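Local coordinates for protein tRNA (cytidine-2'-O-)-methyltransferase TrmJ (Sulfolobus acidocaldarius, PDB 4CNG) that methylates the 2'-hydroxyl of cytidine 32 in tRNA, drawing the methyl group from S-adenosyl-L-methionine and working as a homodimer, at residues A[26-31]-A[130-135]; A[53-58]-A[80-85]; A[112-117]-A[147-152]. The protein carries 1 engineered substitution. One frame throughout, in Å; residues are numbered along the deposited sequence.

Contact 1. Residues A[26-31]-A[130-135]. With SAH (S-adenosyl-L-homocysteine), chain C.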
loop_
_atom_site.group_PDB
_atom_site.type_symbol
_atom_site.label_atom_id
_atom_site.label_comp_id
_atom_site.label_asym_id
_atom_site.label_seq_id
_atom_site.Cartn_x
_atom_site.Cartn_y
_atom_site.Cartn_z
ATOM N N VAL A 26 -5.340 5.257 13.410
ATOM C CA VAL A 26 -6.567 6.057 13.426
ATOM C C VAL A 26 -6.935 6.424 12.000
ATOM O O VAL A 26 -6.173 7.075 11.315
ATOM C CB VAL A 26 -6.396 7.353 14.286
ATOM C CG1 VAL A 26 -7.664 8.187 14.225
ATOM C CG2 VAL A 26 -5.976 7.022 15.696
ATOM N N ILE A 27 -8.132 6.005 11.587
ATOM C CA ILE A 27 -8.639 6.301 10.269
ATOM C C ILE A 27 -9.835 7.242 10.427
ATOM O O ILE A 27 -10.810 6.891 11.065
ATOM C CB ILE A 27 -9.047 5.028 9.501
ATOM C CG1 ILE A 27 -7.985 3.938 9.566
ATOM C CG2 ILE A 27 -9.412 5.345 8.078
ATOM C CD1 ILE A 27 -6.662 4.340 8.956
ATOM N N VAL A 28 -9.745 8.410 9.828
ATOM C CA VAL A 28 -10.754 9.461 10.021
ATOM C C VAL A 28 -11.791 9.429 8.901
ATOM O O VAL A 28 -11.499 9.679 7.736
ATOM C CB VAL A 28 -10.109 10.831 10.111
ATOM C CG1 VAL A 28 -11.155 11.933 10.342
ATOM C CG2 VAL A 28 -9.074 10.866 11.209
ATOM N N GLU A 29 -13.036 9.115 9.277
ATOM C CA GLU A 29 -14.194 9.146 8.388
ATOM C C GLU A 29 -13.984 8.433 7.057
ATOM O O GLU A 29 -14.258 8.992 5.997
ATOM C CB GLU A 29 -14.693 10.584 8.218
ATOM C CG GLU A 29 -15.211 11.164 9.535
ATOM C CD GLU A 29 -15.874 12.535 9.429
ATOM O OE1 GLU A 29 -15.610 13.266 8.463
ATOM O OE2 GLU A 29 -16.649 12.888 10.345
ATOM N N PRO A 30 -13.551 7.181 7.109
ATOM C CA PRO A 30 -13.370 6.473 5.820
ATOM C C PRO A 30 -14.672 6.339 5.097
ATOM O O PRO A 30 -15.715 6.011 5.678
ATOM C CB PRO A 30 -12.800 5.137 6.226
ATOM C CG PRO A 30 -13.320 4.959 7.630
ATOM C CD PRO A 30 -13.283 6.341 8.258
ATOM N N GLU A 31 -14.575 6.465 3.781
ATOM C CA GLU A 31 -15.720 6.493 2.897
ATOM C C GLU A 31 -15.902 5.155 2.142
ATOM O O GLU A 31 -17.024 4.758 1.852
ATOM C CB GLU A 31 -15.532 7.659 1.905
ATOM C CG GLU A 31 -15.471 9.021 2.602
ATOM C CD GLU A 31 -14.802 10.181 1.858
ATOM O OE1 GLU A 31 -14.211 9.993 0.788
ATOM O OE2 GLU A 31 -14.914 11.330 2.351
ATOM N N PHE A 130 -4.751 8.921 9.509
ATOM C CA PHE A 130 -4.980 9.007 8.076
ATOM C C PHE A 130 -6.339 9.610 7.833
ATOM O O PHE A 130 -7.287 9.381 8.588
ATOM C CB PHE A 130 -4.897 7.587 7.452
ATOM C CG PHE A 130 -3.538 6.948 7.554
ATOM C CD1 PHE A 130 -3.123 6.339 8.695
ATOM C CD2 PHE A 130 -2.681 6.977 6.475
ATOM C CE1 PHE A 130 -1.851 5.803 8.798
ATOM C CE2 PHE A 130 -1.420 6.394 6.552
ATOM C CZ PHE A 130 -1.005 5.815 7.714
ATOM N N GLY A 131 -6.414 10.382 6.772
ATOM C CA GLY A 131 -7.610 11.120 6.428
ATOM C C GLY A 131 -8.498 10.505 5.372
ATOM O O GLY A 131 -8.383 9.350 4.970
ATOM N N ARG A 132 -9.488 11.315 5.009
ATOM C CA ARG A 132 -10.596 10.923 4.140
ATOM C C ARG A 132 -10.147 10.810 2.699
ATOM O O ARG A 132 -9.353 11.620 2.234
ATOM C CB ARG A 132 -11.663 12.028 4.268
ATOM C CG ARG A 132 -12.174 12.266 5.685
ATOM C CD ARG A 132 -12.802 13.640 5.817
ATOM N NE ARG A 132 -13.191 13.948 7.190
ATOM C CZ ARG A 132 -12.406 14.495 8.102
ATOM N NH1 ARG A 132 -11.137 14.742 7.867
ATOM N NH2 ARG A 132 -12.885 14.763 9.296
ATOM N N GLU A 133 -10.704 9.849 1.975
ATOM C CA GLU A 133 -10.355 9.715 0.588
ATOM C C GLU A 133 -10.653 11.013 -0.157
ATOM O O GLU A 133 -9.877 11.438 -0.996
ATOM C CB GLU A 133 -11.098 8.544 -0.052
ATOM C CG GLU A 133 -10.803 7.185 0.560
ATOM C CD GLU A 133 -11.826 6.673 1.586
ATOM O OE1 GLU A 133 -12.229 7.506 2.494
ATOM O OE2 GLU A 133 -12.154 5.422 1.525
ATOM N N SER A 134 -11.786 11.644 0.141
ATOM C CA SER A 134 -12.220 12.825 -0.579
ATOM C C SER A 134 -11.345 14.046 -0.301
ATOM O O SER A 134 -10.867 14.714 -1.219
ATOM C CB SER A 134 -13.679 13.137 -0.234
ATOM O OG SER A 134 -13.857 13.319 1.168
ATOM N N VAL A 135 -11.152 14.357 0.976
ATOM C CA VAL A 135 -10.594 15.656 1.366
ATOM C C VAL A 135 -9.477 15.552 2.405
ATOM O O VAL A 135 -9.047 16.566 2.943
ATOM C CB VAL A 135 -11.684 16.626 1.869
ATOM C CG1 VAL A 135 -12.675 16.958 0.764
ATOM C CG2 VAL A 135 -12.391 16.066 3.091
HETATM N N SAH C . -7.641 15.135 -1.999
HETATM C CA SAH C . -7.276 14.633 -0.648
HETATM C CB SAH C . -6.560 13.305 -0.829
HETATM C CG SAH C . -6.583 12.422 0.432
HETATM S SD SAH C . -5.760 10.858 0.158
HETATM C C SAH C . -6.432 15.676 0.027
HETATM O O SAH C . -6.031 16.661 -0.594
HETATM O OXT SAH C . -6.247 15.663 1.227
HETATM C "C5'" SAH C . -6.372 9.999 1.608
HETATM C "C4'" SAH C . -5.386 9.849 2.760
HETATM O "O4'" SAH C . -4.294 9.017 2.336
HETATM C "C3'" SAH C . -4.729 11.099 3.227
HETATM O "O3'" SAH C . -5.619 11.824 4.092
HETATM C "C2'" SAH C . -3.490 10.597 3.913
HETATM O "O2'" SAH C . -3.820 10.066 5.191
HETATM C "C1'" SAH C . -3.086 9.443 2.986
HETATM N N9 SAH C . -2.118 9.829 1.916
HETATM C C8 SAH C . -2.283 9.681 0.572
HETATM N N7 SAH C . -1.106 9.935 -0.064
HETATM C C5 SAH C . -0.198 10.207 0.904
HETATM C C6 SAH C . 1.188 10.461 0.916
HETATM N N6 SAH C . 1.913 10.541 -0.218
HETATM N N1 SAH C . 1.781 10.653 2.069
HETATM C C2 SAH C . 1.072 10.558 3.205
HETATM N N3 SAH C . -0.222 10.290 3.316
HETATM C C4 SAH C . -0.837 10.089 2.171
HETATM O O HOH W 1 -10.540 7.786 5.939
HETATM O O HOH W 2 -15.593 15.430 10.688
#

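Contact 2. Residues A[53-58]-A[80-85]. Engineered in segment 53-58: Ala58 (natural residue Cys).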
loop_
_atom_site.group_PDB
_atom_site.type_symbol
_atom_site.label_atom_id
_atom_site.label_comp_id
_atom_site.label_asym_id
_atom_site.label_seq_id
_atom_site.Cartn_x
_atom_site.Cartn_y
_atom_site.Cartn_z
ATOM N N VAL A 53 -11.464 3.955 14.305
ATOM C CA VAL A 53 -12.063 4.551 13.148
ATOM C C VAL A 53 -13.052 5.608 13.644
ATOM O O VAL A 53 -13.908 5.318 14.472
ATOM C CB VAL A 53 -12.733 3.482 12.280
ATOM C CG1 VAL A 53 -13.399 4.115 11.091
ATOM C CG2 VAL A 53 -11.685 2.516 11.754
ATOM N N VAL A 54 -12.875 6.828 13.171
ATOM C CA VAL A 54 -13.692 7.957 13.570
ATOM C C VAL A 54 -14.856 8.085 12.584
ATOM O O VAL A 54 -14.659 8.272 11.389
ATOM C CB VAL A 54 -12.859 9.229 13.561
ATOM C CG1 VAL A 54 -13.726 10.400 13.981
ATOM C CG2 VAL A 54 -11.644 9.137 14.462
ATOM N N ASN A 55 -16.091 8.007 13.097
ATOM C CA ASN A 55 -17.306 8.289 12.333
ATOM C C ASN A 55 -17.249 7.681 10.907
ATOM O O ASN A 55 -17.313 8.387 9.919
ATOM C CB ASN A 55 -17.542 9.800 12.258
ATOM C CG ASN A 55 -18.859 10.153 11.625
ATOM O OD1 ASN A 55 -19.818 9.374 11.713
ATOM N ND2 ASN A 55 -18.910 11.286 10.934
ATOM N N PRO A 56 -17.134 6.353 10.795
ATOM C CA PRO A 56 -17.013 5.730 9.482
ATOM C C PRO A 56 -18.257 5.989 8.636
ATOM O O PRO A 56 -19.373 5.875 9.118
ATOM C CB PRO A 56 -16.842 4.256 9.814
ATOM C CG PRO A 56 -17.474 4.072 11.150
ATOM C CD PRO A 56 -17.148 5.351 11.870
ATOM N N LYS A 57 -18.046 6.294 7.381
ATOM C CA LYS A 57 -19.113 6.427 6.383
ATOM C C LYS A 57 -19.319 5.119 5.589
ATOM O O LYS A 57 -20.433 4.780 5.260
ATOM C CB LYS A 57 -18.890 7.609 5.465
ATOM C CG LYS A 57 -18.512 8.909 6.188
ATOM C CD LYS A 57 -19.452 9.259 7.294
ATOM C CE LYS A 57 -19.079 10.578 7.942
ATOM N NZ LYS A 57 -18.440 11.337 6.877
ATOM N N ALA A 58 -18.241 4.373 5.399
ATOM C CA ALA A 58 -18.275 3.076 4.737
ATOM C C ALA A 58 -19.221 2.143 5.469
ATOM O O ALA A 58 -19.173 2.082 6.689
ATOM C CB ALA A 58 -16.863 2.489 4.725
ATOM N N ILE A 80 -14.797 2.168 17.262
ATOM C CA ILE A 80 -15.414 3.292 16.613
ATOM C C ILE A 80 -15.561 4.427 17.628
ATOM O O ILE A 80 -15.955 4.196 18.770
ATOM C CB ILE A 80 -16.780 2.898 16.052
ATOM C CG1 ILE A 80 -16.560 1.838 14.974
ATOM C CG2 ILE A 80 -17.518 4.110 15.481
ATOM C CD1 ILE A 80 -17.852 1.254 14.432
ATOM N N THR A 81 -15.245 5.652 17.219
ATOM C CA THR A 81 -15.564 6.859 17.998
ATOM C C THR A 81 -16.272 7.837 17.114
ATOM O O THR A 81 -16.079 7.832 15.921
ATOM C CB THR A 81 -14.301 7.565 18.564
ATOM O OG1 THR A 81 -13.471 8.081 17.501
ATOM C CG2 THR A 81 -13.514 6.649 19.448
ATOM N N ASN A 82 -17.023 8.758 17.714
ATOM C CA ASN A 82 -17.657 9.810 16.956
ATOM C C ASN A 82 -16.768 10.976 16.628
ATOM O O ASN A 82 -16.997 11.677 15.612
ATOM C CB ASN A 82 -18.925 10.289 17.595
ATOM C CG ASN A 82 -19.783 11.107 16.623
ATOM O OD1 ASN A 82 -20.249 12.167 16.981
ATOM N ND2 ASN A 82 -19.914 10.658 15.371
ATOM N N ASN A 83 -15.739 11.182 17.432
ATOM C CA ASN A 83 -14.954 12.408 17.304
ATOM C C ASN A 83 -13.484 12.116 17.254
ATOM O O ASN A 83 -12.970 11.155 17.848
ATOM C CB ASN A 83 -15.191 13.368 18.466
ATOM C CG ASN A 83 -14.736 12.788 19.784
ATOM O OD1 ASN A 83 -13.568 13.154 20.318
ATOM N ND2 ASN A 83 -15.595 11.900 20.350
ATOM N N PHE A 84 -12.818 12.951 16.494
ATOM C CA PHE A 84 -11.385 12.875 16.365
ATOM C C PHE A 84 -10.636 12.861 17.701
ATOM O O PHE A 84 -9.720 12.080 17.956
ATOM C CB PHE A 84 -10.946 14.043 15.502
ATOM C CG PHE A 84 -9.495 14.078 15.230
ATOM C CD1 PHE A 84 -8.951 13.269 14.258
ATOM C CD2 PHE A 84 -8.710 15.021 15.792
ATOM C CE1 PHE A 84 -7.649 13.405 13.882
ATOM C CE2 PHE A 84 -7.376 15.099 15.486
ATOM C CZ PHE A 84 -6.840 14.285 14.533
ATOM N N ASP A 85 -11.020 13.773 18.573
ATOM C CA ASP A 85 -10.336 13.925 19.840
ATOM C C ASP A 85 -10.342 12.631 20.629
ATOM O O ASP A 85 -9.394 12.351 21.345
ATOM C CB ASP A 85 -10.969 15.012 20.704
ATOM C CG ASP A 85 -10.875 16.414 20.116
ATOM O OD1 ASP A 85 -9.959 16.715 19.361
ATOM O OD2 ASP A 85 -11.589 17.311 20.638
#

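Contact 3. Residues A[112-117]-A[147-152]. With SAH (S-adenosyl-L-homocysteine), chain C.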
loop_
_atom_site.group_PDB
_atom_site.type_symbol
_atom_site.label_atom_id
_atom_site.label_comp_id
_atom_site.label_asym_id
_atom_site.label_seq_id
_atom_site.Cartn_x
_atom_site.Cartn_y
_atom_site.Cartn_z
ATOM N N ILE A 112 7.602 15.624 8.424
ATOM C CA ILE A 112 8.570 14.540 8.547
ATOM C C ILE A 112 8.404 13.525 7.421
ATOM O O ILE A 112 7.465 13.607 6.631
ATOM C CB ILE A 112 8.442 13.819 9.900
ATOM C CG1 ILE A 112 7.089 13.110 10.000
ATOM C CG2 ILE A 112 8.623 14.802 11.049
ATOM C CD1 ILE A 112 6.984 12.157 11.171
ATOM N N ARG A 113 9.467 12.745 7.283
ATOM C CA ARG A 113 9.475 11.620 6.354
ATOM C C ARG A 113 9.641 10.296 7.093
ATOM O O ARG A 113 9.876 10.274 8.301
ATOM C CB ARG A 113 10.589 11.788 5.318
ATOM C CG ARG A 113 10.563 13.122 4.590
ATOM C CD ARG A 113 9.357 13.226 3.670
ATOM N NE ARG A 113 9.338 14.485 2.932
ATOM C CZ ARG A 113 8.772 15.601 3.373
ATOM N NH1 ARG A 113 8.173 15.619 4.554
ATOM N NH2 ARG A 113 8.806 16.700 2.632
ATOM N N PRO A 114 9.472 9.196 6.368
ATOM C CA PRO A 114 9.465 7.907 7.068
ATOM C C PRO A 114 10.805 7.619 7.737
ATOM O O PRO A 114 10.846 6.967 8.780
ATOM C CB PRO A 114 9.213 6.903 5.942
ATOM C CG PRO A 114 8.450 7.676 4.922
ATOM C CD PRO A 114 8.988 9.076 4.981
ATOM N N ILE A 115 11.887 8.104 7.137
ATOM C CA ILE A 115 13.227 7.895 7.683
ATOM C C ILE A 115 13.342 8.457 9.096
ATOM O O ILE A 115 14.201 8.039 9.873
ATOM C CB ILE A 115 14.306 8.543 6.795
ATOM C CG1 ILE A 115 15.702 8.109 7.248
ATOM C CG2 ILE A 115 14.179 10.059 6.822
ATOM C CD1 ILE A 115 16.029 6.669 6.919
ATOM N N ASP A 116 12.471 9.406 9.424
ATOM C CA ASP A 116 12.474 10.017 10.726
ATOM C C ASP A 116 11.706 9.201 11.791
ATOM O O ASP A 116 11.796 9.481 12.983
ATOM C CB ASP A 116 11.886 11.444 10.624
ATOM C CG ASP A 116 12.618 12.307 9.654
ATOM O OD1 ASP A 116 13.855 12.463 9.700
ATOM O OD2 ASP A 116 11.877 13.052 9.001
ATOM N N LEU A 117 10.917 8.232 11.360
ATOM C CA LEU A 117 10.001 7.570 12.280
ATOM C C LEU A 117 10.674 6.826 13.408
ATOM O O LEU A 117 10.264 6.932 14.552
ATOM C CB LEU A 117 9.039 6.638 11.539
ATOM C CG LEU A 117 8.051 7.348 10.625
ATOM C CD1 LEU A 117 7.206 6.340 9.894
ATOM C CD2 LEU A 117 7.157 8.268 11.425
ATOM N N PHE A 147 3.154 15.806 14.398
ATOM C CA PHE A 147 3.943 15.740 13.181
ATOM C C PHE A 147 3.023 15.467 11.988
ATOM O O PHE A 147 1.920 14.966 12.173
ATOM C CB PHE A 147 4.992 14.615 13.269
ATOM C CG PHE A 147 6.072 14.848 14.308
ATOM C CD1 PHE A 147 7.037 15.805 14.105
ATOM C CD2 PHE A 147 6.139 14.083 15.441
ATOM C CE1 PHE A 147 8.051 15.987 15.019
ATOM C CE2 PHE A 147 7.149 14.278 16.379
ATOM C CZ PHE A 147 8.121 15.193 16.131
ATOM N N LEU A 148 3.504 15.804 10.799
ATOM C CA LEU A 148 2.781 15.577 9.561
ATOM C C LEU A 148 3.727 14.802 8.615
ATOM O O LEU A 148 4.712 15.348 8.114
ATOM C CB LEU A 148 2.376 16.891 8.920
ATOM C CG LEU A 148 1.499 16.769 7.688
ATOM C CD1 LEU A 148 0.195 16.074 7.996
ATOM C CD2 LEU A 148 1.285 18.123 7.031
ATOM N N LEU A 149 3.406 13.548 8.403
ATOM C CA LEU A 149 4.216 12.619 7.609
ATOM C C LEU A 149 3.767 12.617 6.164
ATOM O O LEU A 149 2.602 12.427 5.869
ATOM C CB LEU A 149 4.064 11.219 8.192
ATOM C CG LEU A 149 4.727 10.060 7.425
ATOM C CD1 LEU A 149 6.210 10.165 7.407
ATOM C CD2 LEU A 149 4.253 8.751 8.007
ATOM N N PHE A 150 4.729 12.851 5.290
ATOM C CA PHE A 150 4.611 12.656 3.830
ATOM C C PHE A 150 5.322 11.383 3.424
ATOM O O PHE A 150 6.485 11.213 3.782
ATOM C CB PHE A 150 5.249 13.851 3.091
ATOM C CG PHE A 150 5.249 13.722 1.579
ATOM C CD1 PHE A 150 4.049 13.663 0.898
ATOM C CD2 PHE A 150 6.431 13.632 0.826
ATOM C CE1 PHE A 150 3.992 13.469 -0.468
ATOM C CE2 PHE A 150 6.377 13.520 -0.585
ATOM C CZ PHE A 150 5.151 13.444 -1.210
ATOM N N ILE A 151 4.636 10.523 2.681
ATOM C CA ILE A 151 5.273 9.358 2.065
ATOM C C ILE A 151 5.765 9.776 0.689
ATOM O O ILE A 151 4.973 10.172 -0.167
ATOM C CB ILE A 151 4.229 8.249 1.881
ATOM C CG1 ILE A 151 3.599 7.828 3.223
ATOM C CG2 ILE A 151 4.880 7.069 1.153
ATOM C CD1 ILE A 151 2.280 7.089 3.100
ATOM N N PRO A 152 7.093 9.667 0.480
ATOM C CA PRO A 152 7.627 10.107 -0.799
ATOM C C PRO A 152 7.030 9.344 -1.984
ATOM O O PRO A 152 6.903 8.144 -1.935
ATOM C CB PRO A 152 9.130 9.837 -0.649
ATOM C CG PRO A 152 9.388 10.017 0.800
ATOM C CD PRO A 152 8.163 9.440 1.462
HETATM N N SAH C . -7.641 15.135 -1.999
HETATM C CA SAH C . -7.276 14.633 -0.648
HETATM C CB SAH C . -6.560 13.305 -0.829
HETATM C CG SAH C . -6.583 12.422 0.432
HETATM S SD SAH C . -5.760 10.858 0.158
HETATM C C SAH C . -6.432 15.676 0.027
HETATM O O SAH C . -6.031 16.661 -0.594
HETATM O OXT SAH C . -6.247 15.663 1.227
HETATM C "C5'" SAH C . -6.372 9.999 1.608
HETATM C "C4'" SAH C . -5.386 9.849 2.760
HETATM O "O4'" SAH C . -4.294 9.017 2.336
HETATM C "C3'" SAH C . -4.729 11.099 3.227
HETATM O "O3'" SAH C . -5.619 11.824 4.092
HETATM C "C2'" SAH C . -3.490 10.597 3.913
HETATM O "O2'" SAH C . -3.820 10.066 5.191
HETATM C "C1'" SAH C . -3.086 9.443 2.986
HETATM N N9 SAH C . -2.118 9.829 1.916
HETATM C C8 SAH C . -2.283 9.681 0.572
HETATM N N7 SAH C . -1.106 9.935 -0.064
HETATM C C5 SAH C . -0.198 10.207 0.904
HETATM C C6 SAH C . 1.188 10.461 0.916
HETATM N N6 SAH C . 1.913 10.541 -0.218
HETATM N N1 SAH C . 1.781 10.653 2.069
HETATM C C2 SAH C . 1.072 10.558 3.205
HETATM N N3 SAH C . -0.222 10.290 3.316
HETATM C C4 SAH C . -0.837 10.089 2.171
#

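Contact 1. Residues A[26-31]-A[130-135]
The cofactor-binding loop that leaves strand 125-130 runs alongside the end of strand 22-28, and Phe130 and Ile27 form the last parallel bridge between them. Phe130 N gives a hydrogen bond to Val26 O (2.9 Å), and Phe130 O takes one from Val28 N. Past this point the chains part, and a water bound by both Val28 O and Gly131 O fills in for a direct bond. This is the carboxyl edge of the parallel SPOUT sheet: here Gly131 N donates to O2' of S-adenosyl-L-homocysteine at 3.1 Å and, weakly, to O3'. Farther out, Arg132 stretches beside Glu29. Its NE meets Glu29 OE1 at 2.8 Å within the guanidinium plane, while the carboxylate stands 89° to that plane, and Val28 CG1 lies over one guanidinium face. NH1 turns to Glu141 and Gly136 O. A leucine in place of Arg132 would probably leave Glu29 and Glu141 without their shared cation and let the cofactor loop shift. Glu133, its chain turned at the CB-CG bond (chi2 98°), brings OE1 to Glu31 N at 2.9 Å, its OE2 being held by Asn35 and Gly32 N. Glu31 OE2 in turn accepts from Ser134 OG at 2.5 Å, using its syn lone pair.

Contact 2. Residues A[53-58]-A[80-85]
Two backbone hydrogen bonds tie Thr81 to the end of strand 50-54 and the residue after it. Thr81 N donates to Val53 O at 3.1 Å, and Thr81 O receives Asn55 N at 2.8 Å. Both acceptors also take a CA-H...O contact, Val53 O from Ile80 CA and Thr81 O from Val54 CA. In one of its two conformers the Thr81 hydroxyl sits between its backbone N and carbonyl carbon (chi1 65°), which turns OG1 forward along its own chain to donate to Asn83 O at 3.1 Å, from above the carbonyl plane. There OG1 lies 3.7 Å from Val54 CG2, while Val54 CG1 packs against Phe84 N. Asn55 and Asn82 run side by side with their amide planes 76° apart, but they do not pair: ND2 of Asn55 goes to Glu29 OE2 instead. Asn83 OD1 caps Asp86 N at the start of helix 84-87. On the face where Val53 and Ile80 point, the Pro56 ring and the Ile80 side chain cross at about a right angle, Pro56 CD 3.8 Å from Ile80 CG2. The bridges Val53-Ile80 and Val54-Thr81 belong to a parallel beta-alpha-beta crossover at the outer margin of the SPOUT sheet.

Contact 3. Residues A[112-117]-A[147-152]
Ile112 and Leu149 form the apolar centre, their side chains on one face of the parallel SPOUT sheet where strand 111-112, the outermost on that side in this chain, bridges to strand 147-149. A chi1 of 65° tucks Ile112 CG1 in beside both backbone neighbours, 4.0 Å from Leu149 CB, and leaves CG2 to meet the Phe147 ring at CD1, 3.6 Å away. Leu149 CD1 packs against the start of the turn, 3.4 Å from Arg113 C and against Pro114 CD. The Pro114 and Pro152 rings meet at their CD atoms, 3.6 Å apart. The second subunit closes over this end, with its Tyr171 on Pro114 and its Trp174 on Pro152. Two backbone bonds pin the strands together: Ile112 N to Leu148 O, and Phe150 N to Ile112 O at 3.1 Å. Beyond the strand, Ile151 clasps the adenine of S-adenosyl-L-homocysteine through its backbone, N donating to N1 at 2.9 Å and O accepting from N6, so this loop holds the N1/N6 edge of the base. Phe150 lies between that adenine and Arg113. In one of two Arg113 conformers, NE sits at the edge of the ring, in its plane, 3.7 Å from Phe150 CD2; ring and guanidinium planes are 78° apart. Phe150 O is buried with no partner in the model. At the polar edge, Arg113 N donates to Asp116 OD2. The same Arg113 conformer folds back at chi2 (-69°), and NH1 meets Ile112 O at 3.0 Å, on the opposite face of that carbonyl from Phe150 N.

All three contacts join neighbouring strands of one parallel sheet, but at different places across it. Contact 3 is buried and mostly apolar, partly covered by the second subunit; contacts 1 and 2 are only partly buried and richer in polar side chains. Contacts 1 and 2 adjoin through strands 22-28 and 50-54: Glu29 N bonds to Val54 O, and Pro30 packs on Val53. Contact 2 lies on the opposite side of the chain's centre from contact 3, about 24 Å between centres, and does not touch the cofactor. Contacts 1 and 3 do: 130-135 serves the ribose and homocysteine portion, 147-152 the adenine, though the two do not touch.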